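Local coordinates for hypothetical protein (Parabacteroides merdae, PDB 4OO3) that is of uncharacterised function but is probably an oxidoreductase that binds a nicotinamide adenine dinucleotide cofactor through an NAD-binding Rossmann fold, at residues E11-H21 against G89-K100; K101-L109 against S127-I137. All coordinates share one frame; numbering follows the deposited sequence.

In the fold
Both interactions lie in the Rossmann-type domain, on the same side of the chain's centre, with their own centres about 14 Å apart. Interaction 1 comes first along the chain. It pairs strands 14-17 and 91-94, the two middle strands of a six-stranded parallel sheet. Interaction 2 follows directly and packs helix 98-110 against helix 125-140. Helix 98-110 starts inside residues 89-100 and supplies residues 101-109, so it belongs to both. Gln-94 OE1 to Lys-101 NZ (2.7 Å) and Asp-18 OD2 to Tyr-104 OH (2.8 Å) are probable hydrogen bonds tying the end of strand 91-94 and the loop after strand 14-17 to this helix. Helix 98-110 thus links the centre of the sheet to the helix layer on one face.

Interaction 1 of 2, residues E11-H21 against G89-K100; sequences EVKLITLDPGH and GNVMIQAGNNGK
Asn-90 and Lys-13 open the pairing of two parallel strands. Asn-90 has chi1 58°, which sets CG between its own backbone N and carbonyl carbon. Its CB leads to CG, which lies 3.6 Å from Lys-13 N. At the tip, OD1 accepts from Lys-13 N at 2.8 Å, with the donor tilted from the carbonyl plane. ND2 donates to Glu-11 O at 3.0 Å and 169°, and that oxygen lies in the amide plane. Two nearly straight bonds therefore fix the rotation of the amide. Lys-13 O accepts from the backbone N of both Asn-90 and Val-91. The ladder continues with Ile-15 N to Val-91 O and Ile-93 N to Ile-15 O, and weakens at Leu-17 N to Ile-93 O.

Ile-15 CG1 rests 3.6 Å from Gly-89 CA, where a side chain on the glycine would clash. Leu-17 CB meets the selenium of selenomethionine Met-92 at 3.9 Å. Helix 79-86 covers Ile-15 and Leu-17 through Met-83. At the C-terminal end of the strands, where they part, a water accepts from Ala-95 N and lies 2.9 Å from Leu-17 O. Gly-20 N then bonds to Ala-95 O at 2.8 Å. The polar bonds here are mostly backbone to backbone, so the register depends on main-chain geometry, with the amide of Asn-90 adding two side-chain bonds just ahead of the ladder.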
# COMPACT_ATOMS: atom_id res chain seq x y z
N GLU A 11 27.15 1.23 1.53
CA GLU A 11 27.03 2.43 0.69
C GLU A 11 25.75 3.22 0.98
O GLU A 11 25.74 4.45 0.90
CB GLU A 11 27.09 2.06 -0.80
CG GLU A 11 25.85 1.35 -1.33
CD GLU A 11 25.94 1.02 -2.82
OE1 GLU A 11 26.99 1.27 -3.43
OE2 GLU A 11 24.95 0.51 -3.38
N VAL A 12 24.67 2.51 1.30
CA VAL A 12 23.40 3.15 1.64
C VAL A 12 23.42 3.52 3.11
O VAL A 12 23.68 2.67 3.96
CB VAL A 12 22.21 2.21 1.35
CG1 VAL A 12 20.92 2.76 1.95
CG2 VAL A 12 22.07 2.00 -0.15
N LYS A 13 23.16 4.80 3.39
CA LYS A 13 23.19 5.32 4.75
C LYS A 13 21.82 5.85 5.12
O LYS A 13 21.42 6.92 4.65
CB LYS A 13 24.21 6.45 4.88
CG LYS A 13 25.63 5.98 5.13
CD LYS A 13 26.56 6.30 3.98
CE LYS A 13 27.98 5.86 4.30
NZ LYS A 13 28.98 6.67 3.55
N LEU A 14 21.11 5.13 5.98
CA LEU A 14 19.71 5.43 6.29
C LEU A 14 19.52 6.58 7.27
O LEU A 14 20.21 6.68 8.27
CB LEU A 14 19.00 4.20 6.86
CG LEU A 14 18.88 2.94 6.01
CD1 LEU A 14 18.01 1.92 6.73
CD2 LEU A 14 18.34 3.25 4.63
N ILE A 15 18.54 7.42 6.97
CA ILE A 15 18.02 8.40 7.90
C ILE A 15 16.58 8.01 8.17
O ILE A 15 15.83 7.77 7.25
CB ILE A 15 17.99 9.81 7.30
CG1 ILE A 15 19.40 10.25 6.88
CG2 ILE A 15 17.37 10.79 8.29
CD1 ILE A 15 19.41 11.49 6.01
N THR A 16 16.20 7.95 9.43
CA THR A 16 14.81 7.69 9.75
C THR A 16 14.22 8.96 10.32
O THR A 16 14.63 9.42 11.37
CB THR A 16 14.69 6.52 10.74
OG1 THR A 16 15.46 5.41 10.24
CG2 THR A 16 13.23 6.09 10.89
N LEU A 17 13.26 9.54 9.60
CA LEU A 17 12.72 10.84 9.94
C LEU A 17 11.31 10.72 10.52
O LEU A 17 10.39 10.28 9.83
CB LEU A 17 12.69 11.73 8.71
CG LEU A 17 12.14 13.14 8.92
CD1 LEU A 17 13.00 13.96 9.87
CD2 LEU A 17 12.02 13.81 7.56
N ASP A 18 11.17 11.12 11.78
CA ASP A 18 9.89 11.14 12.47
C ASP A 18 9.08 9.86 12.24
O ASP A 18 7.98 9.91 11.70
CB ASP A 18 9.09 12.38 12.05
CG ASP A 18 7.86 12.62 12.91
OD1 ASP A 18 7.81 12.12 14.05
OD2 ASP A 18 6.94 13.32 12.44
N PRO A 19 9.65 8.70 12.62
CA PRO A 19 8.95 7.44 12.43
C PRO A 19 7.75 7.34 13.35
O PRO A 19 7.85 7.70 14.52
CB PRO A 19 10.01 6.40 12.80
CG PRO A 19 10.86 7.09 13.81
CD PRO A 19 10.92 8.52 13.35
N GLY A 20 6.63 6.89 12.82
CA GLY A 20 5.40 6.75 13.61
C GLY A 20 4.56 5.56 13.24
O GLY A 20 3.43 5.45 13.68
N HIS A 21 5.12 4.65 12.44
CA HIS A 21 4.46 3.41 12.04
C HIS A 21 5.51 2.28 12.02
O HIS A 21 6.70 2.55 11.87
CB HIS A 21 3.83 3.59 10.65
CG HIS A 21 2.91 2.47 10.26
ND1 HIS A 21 3.33 1.38 9.53
CD2 HIS A 21 1.59 2.27 10.51
CE1 HIS A 21 2.31 0.56 9.35
NE2 HIS A 21 1.25 1.07 9.93
N GLY A 89 23.10 11.08 6.06
CA GLY A 89 22.66 9.92 5.29
C GLY A 89 22.32 10.27 3.85
O GLY A 89 22.27 11.44 3.50
N ASN A 90 22.10 9.24 3.03
CA ASN A 90 21.77 9.42 1.61
C ASN A 90 20.45 8.74 1.19
O ASN A 90 20.07 8.83 0.02
CB ASN A 90 22.92 8.95 0.73
CG ASN A 90 23.29 7.51 0.98
OD1 ASN A 90 22.47 6.70 1.42
ND2 ASN A 90 24.53 7.17 0.68
N VAL A 91 19.77 8.08 2.12
CA VAL A 91 18.41 7.58 1.88
C VAL A 91 17.57 7.82 3.14
O VAL A 91 17.93 7.36 4.22
CB VAL A 91 18.38 6.07 1.58
CG1 VAL A 91 16.95 5.58 1.40
CG2 VAL A 91 19.21 5.75 0.34
N MSE A 92 16.44 8.50 2.97
CA MSE A 92 15.54 8.83 4.07
C MSE A 92 14.35 7.91 4.03
O MSE A 92 13.74 7.73 2.98
CB MSE A 92 15.10 10.28 3.94
CG MSE A 92 14.39 10.79 5.19
SE MSE A 92 12.44 10.47 5.06
CE MSE A 92 12.03 12.01 3.93
N ILE A 93 14.00 7.35 5.19
CA ILE A 93 12.85 6.48 5.33
C ILE A 93 11.71 7.22 6.04
O ILE A 93 11.86 7.60 7.20
CB ILE A 93 13.21 5.22 6.15
CG1 ILE A 93 14.41 4.49 5.54
CG2 ILE A 93 12.00 4.30 6.28
CD1 ILE A 93 14.20 4.03 4.11
N GLN A 94 10.59 7.40 5.36
CA GLN A 94 9.44 8.11 5.95
C GLN A 94 8.22 7.20 6.11
O GLN A 94 7.63 6.77 5.13
CB GLN A 94 9.08 9.35 5.11
CG GLN A 94 8.77 10.59 5.95
CD GLN A 94 7.59 10.38 6.91
OE1 GLN A 94 6.54 9.88 6.51
NE2 GLN A 94 7.76 10.76 8.18
N ALA A 95 7.87 6.91 7.36
CA ALA A 95 6.65 6.17 7.67
C ALA A 95 6.10 6.64 9.01
O ALA A 95 6.71 6.41 10.05
CB ALA A 95 6.89 4.67 7.70
N GLY A 96 4.95 7.30 8.96
CA GLY A 96 4.28 7.77 10.16
C GLY A 96 3.23 8.81 9.86
O GLY A 96 2.26 8.54 9.16
N ASN A 97 3.44 10.00 10.39
CA ASN A 97 2.47 11.07 10.26
C ASN A 97 2.36 11.56 8.81
O ASN A 97 3.26 12.21 8.29
CB ASN A 97 2.83 12.23 11.19
CG ASN A 97 1.68 13.19 11.36
OD1 ASN A 97 1.23 13.80 10.40
ND2 ASN A 97 1.19 13.30 12.59
N ASN A 98 1.22 11.26 8.19
CA ASN A 98 1.01 11.53 6.77
C ASN A 98 0.68 12.98 6.45
O ASN A 98 0.80 13.41 5.31
CB ASN A 98 -0.08 10.61 6.21
CG ASN A 98 0.30 9.14 6.29
OD1 ASN A 98 1.45 8.78 6.07
ND2 ASN A 98 -0.66 8.28 6.60
N GLY A 99 0.25 13.73 7.45
CA GLY A 99 -0.02 15.16 7.27
C GLY A 99 1.26 15.94 7.07
O GLY A 99 1.33 16.83 6.22
N LYS A 100 2.28 15.58 7.85
CA LYS A 100 3.62 16.15 7.74
C LYS A 100 4.47 15.60 6.58
O LYS A 100 5.46 16.20 6.20
CB LYS A 100 4.37 15.89 9.05
CG LYS A 100 3.81 16.58 10.28
CD LYS A 100 4.34 15.91 11.55
CE LYS A 100 4.85 16.92 12.57
NZ LYS A 100 3.74 17.52 13.35
O HOH W 1 9.92 7.48 9.34
O HOH W 2 5.31 10.06 12.52

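Interaction 2 of 2, residues K101-L109 against S127-I137; sequences KTEYIKKTL and SFKLLEECFAI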
# COMPACT_ATOMS: atom_id res chain seq x y z
N LYS A 101 4.09 14.45 6.04
CA LYS A 101 4.99 13.66 5.19
C LYS A 101 5.48 14.37 3.94
O LYS A 101 6.67 14.33 3.63
CB LYS A 101 4.29 12.37 4.77
CG LYS A 101 5.13 11.46 3.88
CD LYS A 101 4.29 10.32 3.30
CE LYS A 101 3.92 9.28 4.34
NZ LYS A 101 5.08 8.44 4.72
N THR A 102 4.57 14.99 3.20
CA THR A 102 4.91 15.51 1.88
C THR A 102 5.93 16.66 1.98
O THR A 102 6.89 16.72 1.20
CB THR A 102 3.65 15.94 1.09
OG1 THR A 102 2.58 15.02 1.34
CG2 THR A 102 3.95 15.98 -0.40
N GLU A 103 5.75 17.53 2.97
CA GLU A 103 6.72 18.61 3.22
C GLU A 103 8.09 18.03 3.59
O GLU A 103 9.10 18.46 3.05
CB GLU A 103 6.20 19.56 4.31
CG GLU A 103 7.04 20.81 4.53
CD GLU A 103 7.25 21.64 3.27
OE1 GLU A 103 6.31 21.77 2.45
OE2 GLU A 103 8.36 22.19 3.11
N TYR A 104 8.11 17.06 4.50
CA TYR A 104 9.34 16.34 4.82
C TYR A 104 10.03 15.84 3.55
O TYR A 104 11.23 16.01 3.37
CB TYR A 104 9.06 15.10 5.67
CG TYR A 104 8.65 15.30 7.12
CD1 TYR A 104 8.81 16.51 7.78
CD2 TYR A 104 8.14 14.22 7.83
CE1 TYR A 104 8.45 16.64 9.11
CE2 TYR A 104 7.78 14.34 9.16
CZ TYR A 104 7.93 15.55 9.79
OH TYR A 104 7.56 15.65 11.11
N ILE A 105 9.25 15.18 2.70
CA ILE A 105 9.78 14.60 1.47
C ILE A 105 10.41 15.66 0.58
O ILE A 105 11.50 15.47 0.06
CB ILE A 105 8.70 13.80 0.70
CG1 ILE A 105 8.39 12.50 1.45
CG2 ILE A 105 9.16 13.49 -0.72
CD1 ILE A 105 7.23 11.70 0.88
N LYS A 106 9.72 16.78 0.39
CA LYS A 106 10.24 17.84 -0.47
C LYS A 106 11.60 18.36 0.00
O LYS A 106 12.55 18.45 -0.78
CB LYS A 106 9.24 19.00 -0.57
CG LYS A 106 9.50 19.92 -1.75
CD LYS A 106 9.01 21.33 -1.50
CE LYS A 106 9.93 22.11 -0.58
NZ LYS A 106 9.78 23.57 -0.78
N LYS A 107 11.70 18.68 1.29
CA LYS A 107 12.93 19.28 1.84
C LYS A 107 14.09 18.30 1.80
O LYS A 107 15.25 18.70 1.64
CB LYS A 107 12.71 19.76 3.26
CG LYS A 107 11.60 20.80 3.37
CD LYS A 107 11.82 21.71 4.56
CE LYS A 107 12.86 22.76 4.24
NZ LYS A 107 13.19 23.57 5.44
N THR A 108 13.78 17.02 1.95
CA THR A 108 14.80 15.98 1.90
C THR A 108 15.37 15.84 0.49
O THR A 108 16.58 15.72 0.32
CB THR A 108 14.24 14.64 2.39
OG1 THR A 108 13.75 14.79 3.73
CG2 THR A 108 15.30 13.58 2.38
N LEU A 109 14.50 15.86 -0.52
CA LEU A 109 14.94 15.74 -1.91
C LEU A 109 15.77 16.95 -2.35
O LEU A 109 16.79 16.78 -3.02
CB LEU A 109 13.74 15.55 -2.84
CG LEU A 109 12.97 14.24 -2.66
CD1 LEU A 109 11.59 14.35 -3.30
CD2 LEU A 109 13.74 13.06 -3.25
N SER A 127 -1.41 18.71 -1.11
CA SER A 127 -0.22 17.87 -0.96
C SER A 127 0.14 17.14 -2.26
O SER A 127 1.32 16.89 -2.51
CB SER A 127 -0.37 16.88 0.21
OG SER A 127 -1.64 16.25 0.24
N PHE A 128 -0.85 16.83 -3.10
CA PHE A 128 -0.58 16.25 -4.42
C PHE A 128 0.25 17.19 -5.30
O PHE A 128 1.17 16.75 -5.99
CB PHE A 128 -1.87 15.89 -5.16
CG PHE A 128 -1.64 15.42 -6.57
CD1 PHE A 128 -1.09 14.17 -6.81
CD2 PHE A 128 -1.95 16.23 -7.65
CE1 PHE A 128 -0.87 13.72 -8.10
CE2 PHE A 128 -1.72 15.79 -8.95
CZ PHE A 128 -1.18 14.53 -9.18
N LYS A 129 -0.11 18.47 -5.28
CA LYS A 129 0.65 19.49 -6.02
C LYS A 129 2.09 19.52 -5.52
O LYS A 129 3.03 19.57 -6.31
CB LYS A 129 -0.01 20.86 -5.86
CG LYS A 129 0.20 21.81 -7.03
CD LYS A 129 -0.99 22.74 -7.22
CE LYS A 129 -0.98 23.45 -8.57
NZ LYS A 129 -0.06 24.62 -8.59
N LEU A 130 2.26 19.48 -4.20
CA LEU A 130 3.58 19.42 -3.58
C LEU A 130 4.35 18.15 -4.00
O LEU A 130 5.56 18.19 -4.21
CB LEU A 130 3.46 19.50 -2.05
CG LEU A 130 4.73 19.83 -1.26
CD1 LEU A 130 5.31 21.17 -1.68
CD2 LEU A 130 4.46 19.81 0.24
N LEU A 131 3.63 17.04 -4.15
CA LEU A 131 4.24 15.76 -4.52
C LEU A 131 4.72 15.78 -5.96
O LEU A 131 5.70 15.12 -6.28
CB LEU A 131 3.26 14.61 -4.32
CG LEU A 131 3.75 13.19 -4.62
CD1 LEU A 131 4.87 12.79 -3.67
CD2 LEU A 131 2.60 12.20 -4.53
N GLU A 132 4.02 16.50 -6.82
CA GLU A 132 4.48 16.72 -8.19
C GLU A 132 5.81 17.46 -8.22
O GLU A 132 6.70 17.10 -8.99
CB GLU A 132 3.46 17.51 -9.00
CG GLU A 132 2.20 16.74 -9.34
CD GLU A 132 1.23 17.58 -10.12
OE1 GLU A 132 0.72 18.58 -9.57
OE2 GLU A 132 0.99 17.25 -11.29
N GLU A 133 5.94 18.49 -7.40
CA GLU A 133 7.21 19.22 -7.28
C GLU A 133 8.34 18.28 -6.80
O GLU A 133 9.45 18.30 -7.34
CB GLU A 133 7.07 20.42 -6.33
CG GLU A 133 8.17 21.47 -6.50
CD GLU A 133 8.11 22.58 -5.46
OE1 GLU A 133 7.11 22.68 -4.72
OE2 GLU A 133 9.08 23.38 -5.38
N CYS A 134 8.03 17.46 -5.79
CA CYS A 134 8.96 16.45 -5.28
C CYS A 134 9.51 15.58 -6.40
O CYS A 134 10.73 15.36 -6.49
CB CYS A 134 8.28 15.54 -4.24
SG CYS A 134 7.77 16.34 -2.71
N PHE A 135 8.63 15.08 -7.26
CA PHE A 135 9.08 14.27 -8.39
C PHE A 135 9.91 15.08 -9.39
O PHE A 135 10.85 14.55 -9.98
CB PHE A 135 7.90 13.58 -9.07
CG PHE A 135 7.45 12.32 -8.36
CD1 PHE A 135 8.32 11.26 -8.20
CD2 PHE A 135 6.17 12.21 -7.86
CE1 PHE A 135 7.92 10.11 -7.55
CE2 PHE A 135 5.76 11.06 -7.22
CZ PHE A 135 6.64 10.01 -7.06
N ALA A 136 9.57 16.36 -9.56
CA ALA A 136 10.35 17.25 -10.42
C ALA A 136 11.75 17.48 -9.83
O ALA A 136 12.75 17.46 -10.56
CB ALA A 136 9.63 18.57 -10.61
N ILE A 137 11.82 17.69 -8.52
CA ILE A 137 13.11 17.87 -7.85
C ILE A 137 13.94 16.60 -7.93
O ILE A 137 15.14 16.65 -8.20
CB ILE A 137 12.93 18.29 -6.38
CG1 ILE A 137 12.31 19.69 -6.30
CG2 ILE A 137 14.26 18.27 -5.64
CD1 ILE A 137 11.60 19.95 -4.99
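Lys-106 has CG anti to its backbone N (chi1 -162°), and this carries the side chain across to helix 125-140. Cys-134 has SG anti to its carbonyl carbon (chi1 -65°), which turns the sulfur back to helix 98-110. The two interlock as knobs into holes. Lys-106 sits among Leu-130, Glu-133, Cys-134 and Ile-137. Its CB touches Cys-134 SG at 3.7 Å, and CG meets Ile-137 CD1 at 3.9 Å. Lys-106 CD lies 3.7 Å from Leu-130 CD1, and the two side chains cross at about a right angle. Lys-106 NZ stays 4.7 Å from Glu-133 OE2, near but not in contact, and makes a long, weak ion pair with Glu-110 on its own helix. With an alanine here, the space between Leu-130 and Ile-137 would probably be left unfilled, and Glu-133 would lose a nearby positive charge.

Cys-134 sits among Thr-102, Ile-105, Lys-106 and Leu-109. Leu-109 CD1 presses on Cys-134 CB at 3.6 Å, and Ile-105 CG2 lies 3.7 Å from the sulfur. At the other end, Thr-102 CG2 packs 3.5 Å from Ser-127 O, while its hydroxyl bonds to Met-121 O. Leu-145 of strand 145-147 lies beneath Ile-105, Leu-109 and Cys-134. The axes of segments 101-109 and 127-137 approach to 9.3 Å, 19° from parallel. Such near-parallel packing of neighbouring helices on a parallel sheet, joined through strand 114-117, is typical of the Rossmann fold.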